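Local coordinates for protein titin heart isoform N2-B (Homo sapiens, PDB 2BK8) that probably serves as a structural immunoglobulin-like module of the giant muscle protein titin, placed at the M-band of the sarcomere, at residues Val19-Lys24 with Ala58-Lys63. Numbering follows the deposited sequence. Where two conformers were deposited one is given.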
loop_
_atom_site.group_PDB
_atom_site.type_symbol
_atom_site.label_atom_id
_atom_site.label_comp_id
_atom_site.label_asym_id
_atom_site.label_seq_id
_atom_site.Cartn_x
_atom_site.Cartn_y
_atom_site.Cartn_z
ATOM N N VAL A 19 -4.700 -7.574 -6.762
ATOM C CA VAL A 19 -3.395 -6.972 -7.096
ATOM C C VAL A 19 -2.568 -6.902 -5.808
ATOM O O VAL A 19 -3.130 -7.056 -4.715
ATOM C CB VAL A 19 -3.485 -5.544 -7.737
ATOM C CG1 VAL A 19 -4.355 -5.557 -9.008
ATOM C CG2 VAL A 19 -3.957 -4.495 -6.717
ATOM N N LYS A 20 -1.257 -6.657 -5.917
ATOM C CA LYS A 20 -0.390 -6.467 -4.748
ATOM C C LYS A 20 0.435 -5.212 -4.899
ATOM O O LYS A 20 0.755 -4.807 -6.033
ATOM C CB LYS A 20 0.566 -7.671 -4.596
ATOM C CG LYS A 20 1.396 -7.981 -5.860
ATOM C CD LYS A 20 2.595 -8.916 -5.605
ATOM C CE LYS A 20 3.751 -8.681 -6.604
ATOM N NZ LYS A 20 3.298 -8.390 -8.004
ATOM N N TYR A 21 0.794 -4.623 -3.759
ATOM C CA TYR A 21 1.744 -3.523 -3.689
ATOM C C TYR A 21 2.865 -3.877 -2.687
ATOM O O TYR A 21 2.604 -4.321 -1.570
ATOM C CB TYR A 21 1.065 -2.193 -3.292
ATOM C CG TYR A 21 0.090 -1.744 -4.348
ATOM C CD1 TYR A 21 0.536 -1.121 -5.534
ATOM C CD2 TYR A 21 -1.283 -2.006 -4.215
ATOM C CE1 TYR A 21 -0.384 -0.740 -6.537
ATOM C CE2 TYR A 21 -2.165 -1.614 -5.179
ATOM C CZ TYR A 21 -1.714 -1.005 -6.346
ATOM O OH TYR A 21 -2.647 -0.669 -7.312
ATOM N N VAL A 22 4.102 -3.640 -3.088
ATOM C CA VAL A 22 5.257 -3.978 -2.259
ATOM C C VAL A 22 6.104 -2.732 -2.050
ATOM O O VAL A 22 6.566 -2.084 -3.028
ATOM C CB VAL A 22 6.137 -5.093 -2.913
ATOM C CG1 VAL A 22 7.446 -5.300 -2.099
ATOM C CG2 VAL A 22 5.364 -6.391 -3.077
ATOM N N CYS A 23 6.339 -2.405 -0.783
ATOM C CA CYS A 23 7.147 -1.241 -0.446
ATOM C C CYS A 23 8.308 -1.660 0.455
ATOM O O CYS A 23 8.104 -2.145 1.576
ATOM C CB CYS A 23 6.289 -0.147 0.231
ATOM S SG CYS A 23 7.272 1.377 0.701
ATOM N N LYS A 24 9.530 -1.464 -0.033
ATOM C CA LYS A 24 10.729 -1.800 0.736
ATOM C C LYS A 24 11.304 -0.577 1.511
ATOM O O LYS A 24 11.518 0.483 0.927
ATOM C CB LYS A 24 11.777 -2.429 -0.220
ATOM C CG LYS A 24 12.863 -3.237 0.429
ATOM C CD LYS A 24 13.766 -3.853 -0.642
ATOM C CE LYS A 24 15.086 -4.288 -0.050
ATOM N NZ LYS A 24 16.152 -4.558 -1.061
ATOM N N ALA A 58 6.941 -4.075 3.484
ATOM C CA ALA A 58 5.474 -3.896 3.585
ATOM C C ALA A 58 4.738 -4.410 2.343
ATOM O O ALA A 58 5.068 -4.056 1.200
ATOM C CB ALA A 58 5.130 -2.415 3.832
ATOM N N ILE A 59 3.698 -5.217 2.561
ATOM C CA ILE A 59 2.926 -5.800 1.461
ATOM C C ILE A 59 1.416 -5.615 1.676
ATOM O O ILE A 59 0.871 -5.971 2.736
ATOM C CB ILE A 59 3.265 -7.319 1.237
ATOM C CG1 ILE A 59 4.767 -7.547 1.035
ATOM C CG2 ILE A 59 2.409 -7.909 0.115
ATOM C CD1 ILE A 59 5.162 -9.047 0.861
ATOM N N LEU A 60 0.769 -5.000 0.694
ATOM C CA LEU A 60 -0.686 -4.872 0.640
ATOM C C LEU A 60 -1.256 -5.702 -0.507
ATOM O O LEU A 60 -0.921 -5.503 -1.666
ATOM C CB LEU A 60 -1.132 -3.391 0.483
ATOM C CG LEU A 60 -2.629 -3.208 0.135
ATOM C CD1 LEU A 60 -3.559 -3.573 1.317
ATOM C CD2 LEU A 60 -2.896 -1.752 -0.325
ATOM N N TYR A 61 -2.142 -6.633 -0.180
ATOM C CA TYR A 61 -2.888 -7.386 -1.189
ATOM C C TYR A 61 -4.353 -6.967 -1.176
ATOM O O TYR A 61 -5.019 -7.057 -0.141
ATOM C CB TYR A 61 -2.777 -8.879 -0.937
ATOM C CG TYR A 61 -1.652 -9.548 -1.680
ATOM C CD1 TYR A 61 -0.345 -9.395 -1.253
ATOM C CD2 TYR A 61 -1.892 -10.328 -2.803
ATOM C CE1 TYR A 61 0.702 -10.006 -1.916
ATOM C CE2 TYR A 61 -0.845 -10.947 -3.490
ATOM C CZ TYR A 61 0.454 -10.768 -3.040
ATOM O OH TYR A 61 1.530 -11.386 -3.660
ATOM N N VAL A 62 -4.840 -6.515 -2.335
ATOM C CA VAL A 62 -6.269 -6.129 -2.497
ATOM C C VAL A 62 -7.074 -7.201 -3.221
ATOM O O VAL A 62 -6.720 -7.550 -4.344
ATOM C CB VAL A 62 -6.418 -4.822 -3.322
ATOM C CG1 VAL A 62 -7.915 -4.411 -3.383
ATOM C CG2 VAL A 62 -5.539 -3.681 -2.750
ATOM N N LYS A 63 -8.150 -7.705 -2.583
ATOM C CA LYS A 63 -8.988 -8.828 -3.058
ATOM C C LYS A 63 -10.325 -8.411 -3.690
ATOM O O LYS A 63 -10.791 -7.298 -3.463
ATOM C CB LYS A 63 -9.291 -9.783 -1.895
ATOM C CG LYS A 63 -8.126 -10.660 -1.467
ATOM C CD LYS A 63 -6.846 -9.853 -1.281
ATOM C CE LYS A 63 -5.709 -10.577 -1.944
ATOM N NZ LYS A 63 -4.409 -10.109 -1.414
#
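Tyr21 and Leu60 face each other as an antiparallel hydrogen-bonded pair. Tyr21 N donates a hydrogen bond to Leu60 O at 2.8 Å, and Leu60 N donates one back to Tyr21 O. With CG anti to the carbonyl carbon (chi1 -65°), the Tyr21 ring starts beside its own backbone N. It meets the leucine obliquely, with Tyr21 CD2 4.2 Å from Leu60 CD2. The Tyr21 hydroxyl is hydrogen-bonded to Glu89 O, which ties down the polar end of a buried ring. Val19 pairs with Val62 in the same way: Val19 N bonds to Val62 O at 3.2 Å, and Val62 N to Val19 O at 3.0 Å. Val19 CG2 packs on Val62 CB at 4.2 Å. Ala58 and Cys23 form the third such pair. Cys23 N reaches Ala58 O in a nearly straight bond (174°), and Ala58 N bonds to Cys23 O. Ala58 CB rests 3.7 Å from Cys23 O. All six of these side chains point into the domain.

On the other face, Lys20 and Tyr61 run side by side in the same direction. Lys20 CB lies over one ring face, 3.5 Å from the ring centroid, a CH-pi contact. An alanine in place of Tyr61 would probably leave the Lys20 aliphatic chain without its flat support and freer to turn.

These are two central strands of one sheet of the immunoglobulin I-set sandwich. Strand 4-5 flanks 19-26, and strand 49-54 flanks 57-62. The second sheet covers the inner face: Trp36 touches Tyr21, Ala58 and Leu60, Tyr73 packs on Tyr21, Leu60 and Val62, and Cys75 lies against Cys23 and Ala58.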